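Local coordinates for antitoxin RnlB (Escherichia coli, PDB 6Y2P), which inhibits the endonuclease activity of its cognate toxin RnlA, acting as the labile antitoxin of a type II toxin-antitoxin system, at residues A15-T20 with I48-L53; N56-N61 with S108-D113. All blocks are in the same frame, centred on the assembly; numbering follows the deposited sequence.

Interaction 1: A15-T20 with I48-L53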
loop_
_atom_site.group_PDB
_atom_site.type_symbol
_atom_site.label_atom_id
_atom_site.label_comp_id
_atom_site.label_asym_id
_atom_site.label_seq_id
_atom_site.Cartn_x
_atom_site.Cartn_y
_atom_site.Cartn_z
ATOM N N ALA C 15 40.468 -7.160 -4.447
ATOM C CA ALA C 15 39.771 -8.299 -3.863
ATOM C C ALA C 15 38.288 -8.234 -4.217
ATOM O O ALA C 15 37.736 -7.165 -4.501
ATOM C CB ALA C 15 39.955 -8.346 -2.343
ATOM N N VAL C 16 37.640 -9.394 -4.138
ATOM C CA VAL C 16 36.197 -9.530 -4.331
ATOM C C VAL C 16 35.624 -10.212 -3.096
ATOM O O VAL C 16 36.029 -11.329 -2.746
ATOM C CB VAL C 16 35.842 -10.342 -5.589
ATOM C CG1 VAL C 16 34.338 -10.414 -5.729
ATOM C CG2 VAL C 16 36.457 -9.750 -6.827
ATOM N N VAL C 17 34.662 -9.564 -2.463
ATOM C CA VAL C 17 34.092 -9.985 -1.193
ATOM C C VAL C 17 32.639 -10.337 -1.432
ATOM O O VAL C 17 31.852 -9.486 -1.864
ATOM C CB VAL C 17 34.173 -8.875 -0.138
ATOM C CG1 VAL C 17 33.678 -9.390 1.194
ATOM C CG2 VAL C 17 35.593 -8.319 -0.040
ATOM N N MET C 18 32.275 -11.563 -1.118
ATOM C CA MET C 18 30.930 -12.066 -1.319
ATOM C C MET C 18 30.242 -12.331 0.022
ATOM O O MET C 18 30.850 -12.882 0.942
ATOM C CB MET C 18 31.011 -13.342 -2.120
ATOM C CG MET C 18 29.734 -14.078 -2.183
ATOM S SD MET C 18 29.903 -15.206 -3.546
ATOM C CE MET C 18 28.947 -16.600 -2.998
ATOM N N ALA C 19 28.979 -11.942 0.140
ATOM C CA ALA C 19 28.220 -12.285 1.333
ATOM C C ALA C 19 27.813 -13.764 1.310
ATOM O O ALA C 19 27.477 -14.323 0.258
ATOM C CB ALA C 19 26.986 -11.398 1.465
ATOM N N THR C 20 27.804 -14.381 2.501
ATOM C CA THR C 20 27.509 -15.801 2.685
ATOM C C THR C 20 26.156 -16.087 3.339
ATOM O O THR C 20 25.873 -17.250 3.636
ATOM C CB THR C 20 28.616 -16.434 3.545
ATOM O OG1 THR C 20 28.629 -15.803 4.838
ATOM C CG2 THR C 20 29.992 -16.320 2.896
ATOM N N ILE C 48 37.770 -2.409 -3.982
ATOM C CA ILE C 48 37.226 -3.672 -3.529
ATOM C C ILE C 48 35.821 -3.762 -4.082
ATOM O O ILE C 48 35.029 -2.824 -3.926
ATOM C CB ILE C 48 37.217 -3.752 -1.992
ATOM C CG1 ILE C 48 38.612 -3.483 -1.444
ATOM C CG2 ILE C 48 36.723 -5.103 -1.500
ATOM C CD1 ILE C 48 38.790 -3.989 -0.041
ATOM N N LEU C 49 35.527 -4.855 -4.762
ATOM C CA LEU C 49 34.169 -5.169 -5.178
ATOM C C LEU C 49 33.504 -6.093 -4.157
ATOM O O LEU C 49 34.084 -7.111 -3.768
ATOM C CB LEU C 49 34.188 -5.819 -6.557
ATOM C CG LEU C 49 32.848 -6.399 -7.000
ATOM C CD1 LEU C 49 31.854 -5.275 -7.052
ATOM C CD2 LEU C 49 33.012 -7.099 -8.367
ATOM N N PHE C 50 32.290 -5.745 -3.743
ATOM C CA PHE C 50 31.448 -6.529 -2.845
ATOM C C PHE C 50 30.248 -7.051 -3.635
ATOM O O PHE C 50 29.531 -6.260 -4.277
ATOM C CB PHE C 50 30.908 -5.678 -1.682
ATOM C CG PHE C 50 31.865 -5.475 -0.558
ATOM C CD1 PHE C 50 32.757 -4.415 -0.579
ATOM C CD2 PHE C 50 31.844 -6.310 0.544
ATOM C CE1 PHE C 50 33.633 -4.208 0.466
ATOM C CE2 PHE C 50 32.723 -6.127 1.602
ATOM C CZ PHE C 50 33.625 -5.079 1.563
ATOM N N ASP C 51 30.014 -8.361 -3.561
ATOM C CA ASP C 51 28.776 -8.976 -4.045
ATOM C C ASP C 51 27.838 -9.238 -2.860
ATOM O O ASP C 51 28.125 -10.082 -2.008
ATOM C CB ASP C 51 29.080 -10.276 -4.789
ATOM C CG ASP C 51 27.823 -11.027 -5.193
ATOM O OD1 ASP C 51 26.698 -10.514 -4.967
ATOM O OD2 ASP C 51 27.956 -12.114 -5.773
ATOM N N LEU C 52 26.707 -8.540 -2.797
ATOM C CA LEU C 52 25.855 -8.672 -1.624
ATOM C C LEU C 52 24.612 -9.527 -1.864
ATOM O O LEU C 52 23.641 -9.435 -1.078
ATOM C CB LEU C 52 25.462 -7.287 -1.121
ATOM C CG LEU C 52 26.588 -6.245 -0.992
ATOM C CD1 LEU C 52 26.033 -4.847 -0.647
ATOM C CD2 LEU C 52 27.579 -6.657 0.083
ATOM N N LEU C 53 24.658 -10.418 -2.869
ATOM C CA LEU C 53 23.462 -11.142 -3.315
ATOM C C LEU C 53 22.719 -11.805 -2.154
ATOM O O LEU C 53 21.495 -11.666 -2.030
ATOM C CB LEU C 53 23.833 -12.195 -4.354
ATOM C CG LEU C 53 22.656 -13.124 -4.683
ATOM C CD1 LEU C 53 21.651 -12.318 -5.451
ATOM C CD2 LEU C 53 23.026 -14.410 -5.431
#
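With CG1 anti to the backbone N (chi1 -175°) in Val17 and CG anti to the carbonyl carbon (chi1 -81°) in Phe50, the two side chains stand side by side, pointing the same way from one face of the sheet. The valine lies along the CD2-CE2 side of the ring: its CG1 is 3.4 Å from Phe50 CE2. Its other methyl, CG2, sits over a ring face, offset toward the rim, in a CH-pi contact 4.2 Å from the Phe50 centroid. The Val17 and Ile48 side chains cross obliquely, CG2 of Val17 3.7 Å from CG2 of Ile48. The strands run parallel: Leu49 N and Asp51 N donate to Ala15 O and Val17 O, and Val17 N and Ala19 N to Leu49 O and Asp51 O. The central pair is the shorter: Val17 N to Leu49 O at 2.8 Å and Asp51 N to Val17 O at 2.7 Å. Ala19 N to Asp51 O, 3.0 Å, closes the ladder, the donor nearly along the C=O axis. Val16, Leu49, Met18 and Asp51 occupy the other face. Asp51 CG, anti to the backbone N, places OD1 to accept from Leu53 N, two residues on (2.9 Å), from above the carboxylate plane, an Asx turn at the start of helix 53-56; OD1 also forms a salt bridge with Arg62. The contact joins the two parallel strands of a beta-alpha-beta unit, buried at the centre of the chain. Helix 29-39 packs over Ala15, Val17 and Ile48, helix 88-99 over Met18 and Asp51, while strands 2-7 and 63-69 continue the sheet on either side.

Interaction 2: N56-N61 with S108-D113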
loop_
_atom_site.group_PDB
_atom_site.type_symbol
_atom_site.label_atom_id
_atom_site.label_comp_id
_atom_site.label_asym_id
_atom_site.label_seq_id
_atom_site.Cartn_x
_atom_site.Cartn_y
_atom_site.Cartn_z
ATOM N N ASN C 56 21.142 -8.981 -0.098
ATOM C CA ASN C 56 20.374 -7.990 -0.809
ATOM C C ASN C 56 19.453 -8.554 -1.878
ATOM O O ASN C 56 18.557 -7.842 -2.325
ATOM C CB ASN C 56 21.357 -6.987 -1.415
ATOM C CG ASN C 56 21.707 -5.861 -0.424
ATOM O OD1 ASN C 56 21.171 -5.811 0.705
ATOM N ND2 ASN C 56 22.569 -4.942 -0.848
ATOM N N GLY C 57 19.542 -9.833 -2.197
ATOM C CA GLY C 57 18.807 -10.355 -3.326
ATOM C C GLY C 57 19.403 -9.900 -4.651
ATOM O O GLY C 57 20.370 -9.125 -4.694
ATOM N N PRO C 58 18.814 -10.343 -5.767
ATOM C CA PRO C 58 19.318 -9.951 -7.096
ATOM C C PRO C 58 18.829 -8.559 -7.507
ATOM O O PRO C 58 18.074 -8.399 -8.471
ATOM C CB PRO C 58 18.749 -11.057 -7.987
ATOM C CG PRO C 58 17.399 -11.272 -7.390
ATOM C CD PRO C 58 17.498 -10.991 -5.881
ATOM N N GLU C 59 19.244 -7.538 -6.748
ATOM C CA GLU C 59 18.700 -6.193 -6.834
ATOM C C GLU C 59 19.695 -5.253 -7.510
ATOM O O GLU C 59 20.833 -5.630 -7.806
ATOM C CB GLU C 59 18.319 -5.680 -5.445
ATOM C CG GLU C 59 16.915 -6.089 -5.015
ATOM C CD GLU C 59 15.861 -5.489 -5.941
ATOM O OE1 GLU C 59 16.185 -4.500 -6.637
ATOM O OE2 GLU C 59 14.726 -6.008 -5.999
ATOM N N TRP C 60 19.256 -4.003 -7.736
ATOM C CA TRP C 60 20.067 -3.039 -8.471
ATOM C C TRP C 60 21.290 -2.576 -7.687
ATOM O O TRP C 60 22.204 -1.983 -8.281
ATOM C CB TRP C 60 19.218 -1.837 -8.883
ATOM C CG TRP C 60 18.497 -1.204 -7.741
ATOM C CD1 TRP C 60 17.233 -1.496 -7.294
ATOM C CD2 TRP C 60 19.001 -0.183 -6.877
ATOM N NE1 TRP C 60 16.918 -0.701 -6.208
ATOM C CE2 TRP C 60 17.991 0.107 -5.933
ATOM C CE3 TRP C 60 20.204 0.524 -6.817
ATOM C CZ2 TRP C 60 18.152 1.061 -4.953
ATOM C CZ3 TRP C 60 20.354 1.481 -5.842
ATOM C CH2 TRP C 60 19.339 1.739 -4.921
ATOM N N ASN C 61 21.302 -2.766 -6.369
ATOM C CA ASN C 61 22.474 -2.489 -5.536
ATOM C C ASN C 61 23.071 -3.783 -4.980
ATOM O O ASN C 61 23.488 -3.859 -3.820
ATOM C CB ASN C 61 22.139 -1.517 -4.405
ATOM C CG ASN C 61 21.174 -2.104 -3.402
ATOM O OD1 ASN C 61 20.555 -3.155 -3.650
ATOM N ND2 ASN C 61 21.016 -1.418 -2.262
ATOM N N SER C 108 20.242 -17.244 2.925
ATOM C CA SER C 108 20.141 -15.998 2.200
ATOM C C SER C 108 18.762 -15.378 2.332
ATOM O O SER C 108 17.847 -15.921 2.963
ATOM C CB SER C 108 20.432 -16.240 0.724
ATOM O OG SER C 108 19.239 -16.496 -0.014
ATOM N N VAL C 109 18.594 -14.221 1.689
ATOM C CA VAL C 109 17.260 -13.678 1.535
ATOM C C VAL C 109 16.617 -14.108 0.218
ATOM O O VAL C 109 15.453 -13.759 -0.022
ATOM C CB VAL C 109 17.293 -12.142 1.702
ATOM C CG1 VAL C 109 17.756 -11.792 3.092
ATOM C CG2 VAL C 109 18.183 -11.490 0.660
ATOM N N LEU C 110 17.301 -14.914 -0.607
ATOM C CA LEU C 110 16.756 -15.270 -1.920
ATOM C C LEU C 110 15.518 -16.156 -1.803
ATOM O O LEU C 110 15.412 -16.991 -0.909
ATOM C CB LEU C 110 17.802 -15.988 -2.783
ATOM C CG LEU C 110 19.158 -15.298 -2.988
ATOM C CD1 LEU C 110 19.781 -15.721 -4.315
ATOM C CD2 LEU C 110 19.048 -13.808 -2.927
ATOM N N SER C 111 14.588 -15.984 -2.742
ATOM C CA SER C 111 13.448 -16.883 -2.902
ATOM C C SER C 111 13.809 -18.018 -3.843
ATOM O O SER C 111 14.859 -17.993 -4.503
ATOM C CB SER C 111 12.255 -16.109 -3.440
ATOM O OG SER C 111 11.152 -16.993 -3.642
ATOM N N PRO C 112 12.973 -19.060 -3.919
ATOM C CA PRO C 112 13.229 -20.111 -4.930
ATOM C C PRO C 112 13.300 -19.580 -6.364
ATOM O O PRO C 112 14.218 -19.955 -7.112
ATOM C CB PRO C 112 12.067 -21.081 -4.712
ATOM C CG PRO C 112 11.757 -20.901 -3.230
ATOM C CD PRO C 112 11.954 -19.467 -2.935
ATOM N N ASP C 113 12.378 -18.699 -6.768
ATOM C CA ASP C 113 12.472 -18.087 -8.096
ATOM C C ASP C 113 13.764 -17.283 -8.264
ATOM O O ASP C 113 14.342 -17.249 -9.356
ATOM C CB ASP C 113 11.254 -17.207 -8.366
ATOM C CG ASP C 113 10.090 -17.985 -8.946
ATOM O OD1 ASP C 113 10.166 -19.235 -9.051
ATOM O OD2 ASP C 113 9.086 -17.339 -9.303
#
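Asn56 closes helix 53-56, and its backbone N lies 4.0 Å from Val109 CG2. Its CB points away from 108-113; ND2 bonds to the backbone of another protein chain and, at a longer 3.3 Å, donates to Asn61 O from above the carbonyl plane, a bond that spans the loop. Gly57 follows with positive phi (73°), the first residue to leave the helical conformation. Val109 CG2 rests against Gly57 N at 3.6 Å; in Val109 this methyl lies between the backbone N and the carbonyl carbon, the crowded position. Gly57 CA is met by Leu110 CD2 at 3.5 Å, the tip of a side chain whose CG is anti to the carbonyl carbon. Two branched side chains thus lie against bare backbone, where a CB on Gly57 would run into Pro58 CD. Pro58 centres an inverse gamma turn, with a weak bond from Glu59 N to Gly57 O, and its CD reaches Leu110 CD2 at 4.4 Å. Beyond it, Glu59 forms a salt bridge with a basic side chain of another protein chain, and the Trp60 ring a cation-pi contact with a basic side chain of a further one. Across the contact, Leu110 N bonds to Ser108 OG (2.6 Å), an ST turn ending just before Ser111, the N-cap position of helix 112-115. No hydrogen bond links 56-61 to 108-113: the contact is van der Waals, methyls against backbone and a proline CD, while Asn56, Glu59 and Asn61 use polar ends toward another protein chain.

How the interactions relate
Interaction 1 lies at the centre of the chain and interaction 2 about 14 Å away from it, centre to centre. The first joins adjacent strands through a backbone ladder and buries 435 Å² in all; the second sets a loop after helix 53-56 against the run into helix 112-115, burying 125 Å² with two methyls against backbone and Pro58, and no hydrogen bond across. Both are buried, yet 15-20 with 48-53 is enclosed largely by the chain's own strands and helices, whereas residues of 56-61 reach other protein chains. The two are consecutive along the chain and meet chiefly at Leu53, whose carbonyl O lies 3.4 Å from Leu110 CD2 and whose CD1 lies 3.5 Å from Pro58 N.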